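Local coordinates for putative HAD-hydrolase YfnB (Bacillus subtilis, PDB 3ED5), which is a putative hydrolase of the HAD superfamily, YjjG family, and may act as a 5'-nucleotidase, although its substrate is not established, at residues D120-N126 against F145-S151; Q47-N52 against R73-L77; L186-K191 against N210-P216. All coordinates share one frame; numbering follows the deposited sequence.

Contact 1: residues D120-N126 against F145-S151. With FMT (formic acid), chain C.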
loop_
_atom_site.group_PDB
_atom_site.type_symbol
_atom_site.label_atom_id
_atom_site.label_comp_id
_atom_site.label_asym_id
_atom_site.label_seq_id
_atom_site.Cartn_x
_atom_site.Cartn_y
_atom_site.Cartn_z
ATOM N N ASP A 120 -16.349 0.329 -10.856
ATOM C CA ASP A 120 -16.013 1.588 -10.198
ATOM C C ASP A 120 -14.756 1.339 -9.374
ATOM O O ASP A 120 -14.720 0.424 -8.530
ATOM C CB ASP A 120 -17.155 2.043 -9.299
ATOM C CG ASP A 120 -18.406 2.366 -10.076
ATOM O OD1 ASP A 120 -18.290 2.849 -11.218
ATOM O OD2 ASP A 120 -19.505 2.142 -9.527
ATOM N N LEU A 121 -13.700 2.113 -9.628
ATOM C CA LEU A 121 -12.431 1.852 -8.936
ATOM C C LEU A 121 -12.136 2.912 -7.878
ATOM O O LEU A 121 -12.332 4.097 -8.118
ATOM C CB LEU A 121 -11.271 1.826 -9.949
ATOM C CG LEU A 121 -11.487 1.009 -11.220
ATOM C CD1 LEU A 121 -10.243 1.060 -12.123
ATOM C CD2 LEU A 121 -11.904 -0.454 -10.916
ATOM N N TYR A 122 -11.644 2.477 -6.722
ATOM C CA TYR A 122 -11.258 3.400 -5.669
ATOM C C TYR A 122 -9.894 2.974 -5.132
ATOM O O TYR A 122 -9.525 1.801 -5.202
ATOM C CB TYR A 122 -12.201 3.367 -4.489
ATOM C CG TYR A 122 -13.583 3.829 -4.896
ATOM C CD1 TYR A 122 -13.925 5.182 -4.795
ATOM C CD2 TYR A 122 -14.504 2.930 -5.419
ATOM C CE1 TYR A 122 -15.200 5.635 -5.193
ATOM C CE2 TYR A 122 -15.806 3.380 -5.818
ATOM C CZ TYR A 122 -16.115 4.723 -5.700
ATOM O OH TYR A 122 -17.360 5.207 -6.068
ATOM N N ILE A 123 -9.205 3.938 -4.544
ATOM C CA ILE A 123 -7.928 3.663 -3.850
ATOM C C ILE A 123 -8.174 3.664 -2.330
ATOM O O ILE A 123 -8.891 4.533 -1.830
ATOM C CB ILE A 123 -6.850 4.727 -4.164
ATOM C CG1 ILE A 123 -6.386 4.656 -5.636
ATOM C CG2 ILE A 123 -5.640 4.580 -3.176
ATOM C CD1 ILE A 123 -5.621 3.374 -5.977
ATOM N N VAL A 124 -7.579 2.691 -1.614
ATOM C CA VAL A 124 -7.625 2.642 -0.149
ATOM C C VAL A 124 -6.172 2.489 0.326
ATOM O O VAL A 124 -5.517 1.479 0.043
ATOM C CB VAL A 124 -8.588 1.549 0.425
ATOM C CG1 VAL A 124 -10.081 1.974 0.114
ATOM C CG2 VAL A 124 -8.259 0.118 -0.144
ATOM N N THR A 125 -5.681 3.533 0.968
ATOM C CA THR A 125 -4.242 3.547 1.324
ATOM C C THR A 125 -3.955 4.176 2.694
ATOM O O THR A 125 -4.611 5.143 3.097
ATOM C CB THR A 125 -3.392 4.224 0.180
ATOM O OG1 THR A 125 -1.974 4.118 0.506
ATOM C CG2 THR A 125 -3.745 5.728 0.037
ATOM N N ASN A 126 -2.939 3.622 3.391
ATOM C CA ASN A 126 -2.411 4.215 4.631
ATOM C C ASN A 126 -1.177 5.103 4.331
ATOM O O ASN A 126 -0.626 5.734 5.237
ATOM C CB ASN A 126 -1.926 3.112 5.592
ATOM C CG ASN A 126 -3.043 2.459 6.349
ATOM O OD1 ASN A 126 -4.212 2.871 6.248
ATOM N ND2 ASN A 126 -2.709 1.432 7.107
ATOM N N PHE A 145 -9.389 6.313 -11.216
ATOM C CA PHE A 145 -10.079 6.108 -9.910
ATOM C C PHE A 145 -11.102 7.177 -9.611
ATOM O O PHE A 145 -10.859 8.378 -9.799
ATOM C CB PHE A 145 -9.035 6.016 -8.793
ATOM C CG PHE A 145 -8.117 4.850 -8.977
ATOM C CD1 PHE A 145 -8.474 3.589 -8.494
ATOM C CD2 PHE A 145 -6.927 4.987 -9.705
ATOM C CE1 PHE A 145 -7.640 2.464 -8.707
ATOM C CE2 PHE A 145 -6.048 3.857 -9.902
ATOM C CZ PHE A 145 -6.415 2.601 -9.414
ATOM N N LYS A 146 -12.284 6.728 -9.191
ATOM C CA LYS A 146 -13.367 7.614 -8.800
ATOM C C LYS A 146 -13.053 8.441 -7.560
ATOM O O LYS A 146 -13.473 9.594 -7.459
ATOM C CB LYS A 146 -14.615 6.795 -8.541
ATOM C CG LYS A 146 -15.141 6.069 -9.761
ATOM C CD LYS A 146 -16.238 6.799 -10.433
ATOM C CE LYS A 146 -17.609 6.280 -9.994
ATOM N NZ LYS A 146 -17.853 6.515 -8.520
ATOM N N ASP A 147 -12.326 7.854 -6.612
ATOM C CA ASP A 147 -11.888 8.561 -5.408
ATOM C C ASP A 147 -10.674 7.851 -4.783
ATOM O O ASP A 147 -10.372 6.693 -5.123
ATOM C CB ASP A 147 -13.042 8.682 -4.396
ATOM C CG ASP A 147 -12.977 9.948 -3.562
ATOM O OD1 ASP A 147 -11.891 10.581 -3.384
ATOM O OD2 ASP A 147 -14.057 10.310 -3.053
ATOM N N ILE A 148 -9.991 8.561 -3.897
ATOM C CA ILE A 148 -8.779 8.082 -3.207
ATOM C C ILE A 148 -9.000 8.339 -1.720
ATOM O O ILE A 148 -9.189 9.497 -1.310
ATOM C CB ILE A 148 -7.545 8.825 -3.745
ATOM C CG1 ILE A 148 -7.391 8.490 -5.232
ATOM C CG2 ILE A 148 -6.251 8.446 -2.954
ATOM C CD1 ILE A 148 -6.323 9.265 -5.921
ATOM N N PHE A 149 -9.041 7.267 -0.930
ATOM C CA PHE A 149 -9.310 7.369 0.489
ATOM C C PHE A 149 -8.024 7.139 1.272
ATOM O O PHE A 149 -7.509 6.023 1.313
ATOM C CB PHE A 149 -10.361 6.370 0.916
ATOM C CG PHE A 149 -11.659 6.530 0.173
ATOM C CD1 PHE A 149 -12.497 7.641 0.420
ATOM C CD2 PHE A 149 -12.038 5.599 -0.771
ATOM C CE1 PHE A 149 -13.725 7.810 -0.267
ATOM C CE2 PHE A 149 -13.282 5.749 -1.464
ATOM C CZ PHE A 149 -14.109 6.866 -1.203
ATOM N N VAL A 150 -7.560 8.214 1.904
ATOM C CA VAL A 150 -6.297 8.180 2.652
ATOM C C VAL A 150 -6.578 8.102 4.158
ATOM O O VAL A 150 -7.451 8.822 4.668
ATOM C CB VAL A 150 -5.420 9.411 2.257
ATOM C CG1 VAL A 150 -5.117 9.371 0.743
ATOM C CG2 VAL A 150 -6.063 10.738 2.611
ATOM N N SER A 151 -5.860 7.226 4.857
ATOM C CA SER A 151 -6.056 7.021 6.307
ATOM C C SER A 151 -6.049 8.341 7.092
ATOM O O SER A 151 -6.809 8.525 8.028
ATOM C CB SER A 151 -4.984 6.057 6.885
ATOM O OG SER A 151 -3.678 6.530 6.592
HETATM C C FMT C . -1.495 0.027 3.450
HETATM O O1 FMT C . -0.376 0.297 3.851
HETATM O O2 FMT C . -2.156 0.909 2.904
#
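I123 meets F145 through its CD1 methyl, which lies 3.6 Å from the centroid of the F145 ring and 17° off the ring normal, a CH-pi contact over one face. L121 adds its CB at 3.6 Å from F145 CD1. Farther along, I123 and I148 lie alongside each other, CG2 to CG2, toward helix 129-138. Between the backbones, I123 N donates to D147 O (3.0 Å) and I123 O accepts from F149 N (2.9 Å). The two strands run parallel and are joined through helix 129-138, a beta-alpha-beta unit at one margin of the Rossmann-like HAD sheet. On the opposite face, the Y122 and F149 rings are tilted by 25° and offset so far that they hardly overlap, with Y122 CD1 3.4 Å from F149 CE2. K146, its chain folded at the middle (chi2 and chi3 both -97°), curls back until NZ donates to Y122 OH (2.8 Å). An alanine in place of Y122 would probably leave K146 NZ without this acceptor and open a gap beside F149. At the C-terminal ends, N126 OD1 sits 3.3 Å from S151 CB, its amide nitrogen ND2 being held by K158 O, while N126 N donates to a bound formate.

Contact 2: residues Q47-N52 against R73-L77; sequences QYKTIN and RFSAL. With FMT (formic acid), chain E; FMT (formic acid), chain B.
Y48 and F74 form the aromatic part of this helix-helix contact. Their planes are only 5° from parallel, but the centroids stand 5.2 Å apart, so the rings are slid past each other with little overlap, and Y48 CE1 comes within 3.4 Å of F74 CE1. With CG anti to the backbone N (chi1 171°), the tyrosine ring is swung across toward residues 73-77.

Apolar contacts continue along the pair. L77 lies at about a right angle to Y48, with CD2 at 3.8 Å from Y48 CB. The other branch of L77, CD1, faces Q47 CB and I51 CD1, and I51 CG2 meets A76 CB.

Helices 42-60 and 66-80 belong to the helical cap that many HAD hydrolases carry beside the catalytic core; here their short segments cross steeply, with 131° between their N-to-C directions and the axes 9.8 Å apart at closest approach. Y94 of helix 87-98 and L29 of helix 21-35 also pack against F74, which places the ring among four cap helices.

The polar contacts gather at one end. R73 NH1 donates in a nearly straight bond to N52 OD1 (2.9 Å), and the acceptor lies almost exactly in the guanidinium plane, although the donor is tilted from the amide carbonyl plane. Y48 OH stands over one face of the same guanidinium, at a poor angle for bonding. Both R73 NH1 and NH2 grip O1 of a formate, probably from the crystallisation liquor, and NH2 also forms a salt bridge with E91 of helix 87-98. A water accepts from N52 ND2 and donates to that formate oxygen, while ND2 donates as well to O1 of a second formate (2.8 Å).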
loop_
_atom_site.group_PDB
_atom_site.type_symbol
_atom_site.label_atom_id
_atom_site.label_comp_id
_atom_site.label_asym_id
_atom_site.label_seq_id
_atom_site.Cartn_x
_atom_site.Cartn_y
_atom_site.Cartn_z
ATOM N N GLN A 47 18.050 -4.743 8.452
ATOM C CA GLN A 47 17.516 -4.190 9.715
ATOM C C GLN A 47 16.514 -3.057 9.476
ATOM O O GLN A 47 15.487 -2.997 10.186
ATOM C CB GLN A 47 18.614 -3.739 10.690
ATOM C CG GLN A 47 19.442 -4.888 11.304
ATOM C CD GLN A 47 18.647 -5.996 12.004
ATOM O OE1 GLN A 47 17.876 -5.767 12.958
ATOM N NE2 GLN A 47 18.875 -7.230 11.553
ATOM N N TYR A 48 16.783 -2.188 8.489
ATOM C CA TYR A 48 15.826 -1.135 8.124
ATOM C C TYR A 48 14.466 -1.771 7.823
ATOM O O TYR A 48 13.405 -1.336 8.329
ATOM C CB TYR A 48 16.255 -0.297 6.893
ATOM C CG TYR A 48 15.109 0.600 6.481
ATOM C CD1 TYR A 48 14.780 1.713 7.261
ATOM C CD2 TYR A 48 14.303 0.301 5.378
ATOM C CE1 TYR A 48 13.697 2.515 6.960
ATOM C CE2 TYR A 48 13.209 1.114 5.044
ATOM C CZ TYR A 48 12.908 2.220 5.843
ATOM O OH TYR A 48 11.838 3.037 5.531
ATOM N N LYS A 49 14.489 -2.816 7.000
ATOM C CA LYS A 49 13.206 -3.430 6.621
ATOM C C LYS A 49 12.463 -4.009 7.830
ATOM O O LYS A 49 11.242 -3.829 7.924
ATOM C CB LYS A 49 13.382 -4.457 5.500
ATOM C CG LYS A 49 13.821 -3.808 4.165
ATOM C CD LYS A 49 13.661 -4.786 3.008
ATOM C CE LYS A 49 14.027 -4.173 1.658
ATOM N NZ LYS A 49 15.431 -4.500 1.250
ATOM N N THR A 50 13.187 -4.625 8.770
ATOM C CA THR A 50 12.549 -5.216 9.936
ATOM C C THR A 50 11.992 -4.121 10.860
ATOM O O THR A 50 10.848 -4.231 11.360
ATOM C CB THR A 50 13.525 -6.147 10.719
ATOM O OG1 THR A 50 14.040 -7.159 9.824
ATOM C CG2 THR A 50 12.797 -6.824 11.892
ATOM N N ILE A 51 12.819 -3.098 11.095
ATOM C CA ILE A 51 12.411 -1.957 11.922
ATOM C C ILE A 51 11.191 -1.272 11.304
ATOM O O ILE A 51 10.200 -1.034 12.004
ATOM C CB ILE A 51 13.519 -0.942 12.056
ATOM C CG1 ILE A 51 14.574 -1.524 13.011
ATOM C CG2 ILE A 51 13.025 0.387 12.646
ATOM C CD1 ILE A 51 16.001 -0.824 12.943
ATOM N N ASN A 52 11.280 -0.972 10.011
ATOM C CA ASN A 52 10.218 -0.250 9.321
ATOM C C ASN A 52 8.929 -1.066 9.394
ATOM O O ASN A 52 7.845 -0.510 9.714
ATOM C CB ASN A 52 10.611 0.049 7.876
ATOM C CG ASN A 52 9.583 0.906 7.162
ATOM O OD1 ASN A 52 9.206 1.968 7.650
ATOM N ND2 ASN A 52 9.126 0.443 5.996
ATOM N N ARG A 73 12.019 5.996 12.139
ATOM C CA ARG A 73 12.610 4.773 11.574
ATOM C C ARG A 73 14.098 4.981 11.232
ATOM O O ARG A 73 14.935 4.112 11.540
ATOM C CB ARG A 73 11.827 4.264 10.354
ATOM C CG ARG A 73 11.715 5.299 9.221
ATOM C CD ARG A 73 10.605 4.846 8.225
ATOM N NE ARG A 73 10.302 5.856 7.220
ATOM C CZ ARG A 73 9.422 5.652 6.236
ATOM N NH1 ARG A 73 8.847 4.446 6.113
ATOM N NH2 ARG A 73 9.174 6.606 5.353
ATOM N N PHE A 74 14.441 6.119 10.635
ATOM C CA PHE A 74 15.871 6.312 10.239
ATOM C C PHE A 74 16.779 6.647 11.399
ATOM O O PHE A 74 17.963 6.301 11.377
ATOM C CB PHE A 74 16.027 7.349 9.121
ATOM C CG PHE A 74 15.371 6.920 7.858
ATOM C CD1 PHE A 74 15.889 5.859 7.125
ATOM C CD2 PHE A 74 14.185 7.529 7.426
ATOM C CE1 PHE A 74 15.209 5.419 5.939
ATOM C CE2 PHE A 74 13.532 7.102 6.275
ATOM C CZ PHE A 74 14.033 6.049 5.547
ATOM N N SER A 75 16.254 7.316 12.417
ATOM C CA SER A 75 17.058 7.522 13.617
ATOM C C SER A 75 17.209 6.219 14.408
ATOM O O SER A 75 18.308 5.952 14.915
ATOM C CB SER A 75 16.541 8.663 14.492
ATOM O OG SER A 75 15.135 8.620 14.556
ATOM N N ALA A 76 16.147 5.407 14.483
ATOM C CA ALA A 76 16.271 4.074 15.143
ATOM C C ALA A 76 17.343 3.226 14.460
ATOM O O ALA A 76 18.169 2.589 15.131
ATOM C CB ALA A 76 14.934 3.332 15.131
ATOM N N LEU A 77 17.349 3.233 13.129
ATOM C CA LEU A 77 18.360 2.462 12.390
ATOM C C LEU A 77 19.757 3.044 12.591
ATOM O O LEU A 77 20.685 2.341 13.061
ATOM C CB LEU A 77 18.012 2.458 10.898
ATOM C CG LEU A 77 19.003 1.728 9.991
ATOM C CD1 LEU A 77 18.937 0.215 10.238
ATOM C CD2 LEU A 77 18.703 2.104 8.522
HETATM C C FMT E . 10.002 -2.445 4.545
HETATM O O1 FMT E . 10.629 -1.394 4.498
HETATM O O2 FMT E . 9.719 -3.033 5.586
HETATM C C FMT B . 6.326 5.015 3.288
HETATM O O1 FMT B . 7.481 4.709 3.526
HETATM O O2 FMT B . 5.793 6.015 3.735
HETATM O O HOH W 1 7.741 2.218 4.117
#

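Contact 3: residues L186-K191 against N210-P216; sequences LTADIK and NVPEIIP
L186 to K191 form the start of helix 186-195, opening with a wider pi-type turn in which K191 N bonds L186 O (2.8 Å), and N210 to E213 make a type I beta turn whose following residues run past this helix end. No hydrogen bond crosses between the two segments, and the contact is made by side-chain packing. On the loop side I214 carries most of it. Its CD1 lies 3.5 Å from L186 O and also rests near K191 CB. The second branch, CG2, set anti to the backbone N by a CG1 torsion of -64°, reaches I190 CG2 at 3.7 Å. I190 CG2 also meets P216, 3.8 Å from P216 CB. L186 works the other end: CD1 touches P212 CG at 3.9 Å and presses against N210 OD1, while CD2 faces N210 ND2 and I214 O.

N210 is held from within its own segment. Its ND2 donates to I214 O (2.8 Å, 172° at the hydrogen); I214 O lies in the amide plane of N210, although ND2 stands well above the carbonyl plane of I214. OD1 accepts from I214 N in return. This reciprocal pairing ties N210 to I214 at the end of the turn, consistent with a fixed presentation of I214 to the helix.

L186 and P216 also pack on W202 of strand 199-203, which joins loop, helix and sheet. On its far flank the helix carries D189, salt-bridged to K158 and touching D13, the nucleophile by similarity, so the loop packs on the outer side of a helix bordering the probable active site of the HAD core.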
loop_
_atom_site.group_PDB
_atom_site.type_symbol
_atom_site.label_atom_id
_atom_site.label_comp_id
_atom_site.label_asym_id
_atom_site.label_seq_id
_atom_site.Cartn_x
_atom_site.Cartn_y
_atom_site.Cartn_z
ATOM N N LEU A 186 -1.515 -8.727 4.206
ATOM C CA LEU A 186 -2.438 -9.556 4.994
ATOM C C LEU A 186 -3.057 -8.771 6.142
ATOM O O LEU A 186 -4.239 -8.951 6.459
ATOM C CB LEU A 186 -1.697 -10.755 5.591
ATOM C CG LEU A 186 -1.280 -11.821 4.590
ATOM C CD1 LEU A 186 -0.483 -12.884 5.386
ATOM C CD2 LEU A 186 -2.518 -12.445 4.001
ATOM N N THR A 187 -2.240 -7.898 6.737
ATOM C CA THR A 187 -2.642 -7.192 7.938
ATOM C C THR A 187 -3.475 -5.943 7.693
ATOM O O THR A 187 -4.356 -5.657 8.510
ATOM C CB THR A 187 -1.447 -6.852 8.857
ATOM O OG1 THR A 187 -0.504 -6.036 8.150
ATOM C CG2 THR A 187 -0.729 -8.133 9.337
ATOM N N ALA A 188 -3.213 -5.203 6.619
ATOM C CA ALA A 188 -3.951 -3.974 6.353
ATOM C C ALA A 188 -5.106 -4.272 5.433
ATOM O O ALA A 188 -6.239 -3.802 5.683
ATOM C CB ALA A 188 -3.074 -2.918 5.705
ATOM N N ASP A 189 -4.830 -5.020 4.355
ATOM C CA ASP A 189 -5.851 -5.175 3.276
ATOM C C ASP A 189 -6.749 -6.369 3.491
ATOM O O ASP A 189 -7.986 -6.254 3.427
ATOM C CB ASP A 189 -5.179 -5.282 1.899
ATOM C CG ASP A 189 -4.345 -4.067 1.565
ATOM O OD1 ASP A 189 -4.860 -2.938 1.716
ATOM O OD2 ASP A 189 -3.163 -4.271 1.184
ATOM N N ILE A 190 -6.162 -7.529 3.764
ATOM C CA ILE A 190 -6.974 -8.730 3.855
ATOM C C ILE A 190 -7.727 -8.780 5.180
ATOM O O ILE A 190 -8.942 -8.914 5.192
ATOM C CB ILE A 190 -6.158 -10.007 3.589
ATOM C CG1 ILE A 190 -5.344 -9.881 2.276
ATOM C CG2 ILE A 190 -7.070 -11.217 3.592
ATOM C CD1 ILE A 190 -6.187 -9.517 0.989
ATOM N N LYS A 191 -7.024 -8.605 6.295
ATOM C CA LYS A 191 -7.685 -8.506 7.595
ATOM C C LYS A 191 -8.669 -7.334 7.584
ATOM O O LYS A 191 -9.788 -7.474 8.039
ATOM C CB LYS A 191 -6.678 -8.336 8.722
ATOM C CG LYS A 191 -7.318 -8.300 10.129
ATOM C CD LYS A 191 -6.431 -7.394 11.040
ATOM C CE LYS A 191 -5.144 -8.058 11.475
ATOM N NZ LYS A 191 -3.961 -7.113 11.331
ATOM N N ASN A 210 1.629 -17.320 4.887
ATOM C CA ASN A 210 0.610 -16.641 5.629
ATOM C C ASN A 210 0.786 -16.859 7.139
ATOM O O ASN A 210 0.051 -17.637 7.733
ATOM C CB ASN A 210 -0.761 -17.124 5.154
ATOM C CG ASN A 210 -1.878 -16.198 5.595
ATOM O OD1 ASN A 210 -1.766 -15.519 6.628
ATOM N ND2 ASN A 210 -2.950 -16.150 4.818
ATOM N N VAL A 211 1.765 -16.173 7.745
ATOM C CA VAL A 211 2.115 -16.380 9.168
ATOM C C VAL A 211 0.918 -16.121 10.110
ATOM O O VAL A 211 0.619 -16.966 10.972
ATOM C CB VAL A 211 3.389 -15.571 9.613
ATOM C CG1 VAL A 211 3.886 -16.050 10.978
ATOM C CG2 VAL A 211 4.512 -15.671 8.552
ATOM N N PRO A 212 0.192 -14.991 9.920
ATOM C CA PRO A 212 -0.977 -14.762 10.794
ATOM C C PRO A 212 -2.207 -15.640 10.510
ATOM O O PRO A 212 -3.164 -15.642 11.314
ATOM C CB PRO A 212 -1.307 -13.284 10.568
ATOM C CG PRO A 212 -0.725 -12.954 9.255
ATOM C CD PRO A 212 0.492 -13.809 9.085
ATOM N N GLU A 213 -2.169 -16.381 9.399
ATOM C CA GLU A 213 -3.306 -17.178 8.924
ATOM C C GLU A 213 -4.559 -16.328 8.728
ATOM O O GLU A 213 -5.646 -16.686 9.191
ATOM C CB GLU A 213 -3.601 -18.358 9.846
ATOM C CG GLU A 213 -2.438 -19.324 10.002
ATOM C CD GLU A 213 -2.775 -20.496 10.912
ATOM O OE1 GLU A 213 -3.972 -20.860 11.035
ATOM O OE2 GLU A 213 -1.832 -21.065 11.505
ATOM N N ILE A 214 -4.387 -15.196 8.048
ATOM C CA ILE A 214 -5.499 -14.320 7.659
ATOM C C ILE A 214 -5.918 -14.798 6.266
ATOM O O ILE A 214 -5.176 -14.586 5.279
ATOM C CB ILE A 214 -5.034 -12.852 7.646
ATOM C CG1 ILE A 214 -4.641 -12.428 9.066
ATOM C CG2 ILE A 214 -6.117 -11.929 7.055
ATOM C CD1 ILE A 214 -3.914 -11.099 9.142
ATOM N N ILE A 215 -7.087 -15.434 6.175
ATOM C CA ILE A 215 -7.467 -16.134 4.935
ATOM C C ILE A 215 -8.261 -15.264 3.930
ATOM O O ILE A 215 -9.415 -14.907 4.183
ATOM C CB ILE A 215 -8.246 -17.465 5.202
ATOM C CG1 ILE A 215 -7.530 -18.356 6.242
ATOM C CG2 ILE A 215 -8.526 -18.243 3.862
ATOM C CD1 ILE A 215 -6.071 -18.713 5.919
ATOM N N PRO A 216 -7.664 -14.984 2.763
ATOM C CA PRO A 216 -8.333 -14.147 1.752
ATOM C C PRO A 216 -9.390 -14.938 0.956
ATOM O O PRO A 216 -9.333 -16.170 0.928
ATOM C CB PRO A 216 -7.176 -13.756 0.834
ATOM C CG PRO A 216 -6.265 -14.945 0.888
ATOM C CD PRO A 216 -6.340 -15.448 2.310
#

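Along the chain the contacts follow in the order 2, 1, 3. Contact 1 joins strands 120-125 and 147-150 at one margin of the six-stranded parallel sheet. Contact 3 sets helix 186-195 against the loop leading to strand 218-220 at the other margin; the two centres are about 20 Å apart and their nearest atoms about 5 Å. Contact 2 lies in the helical cap, its centre about 28 Å from that of contact 1 and about 23 Å from that of contact 3. The side chains of T125 and I190 lie about 5 and 8 Å from that of D13, the nucleophile by similarity, which puts contacts 1 and 3 in the core around the probable active site.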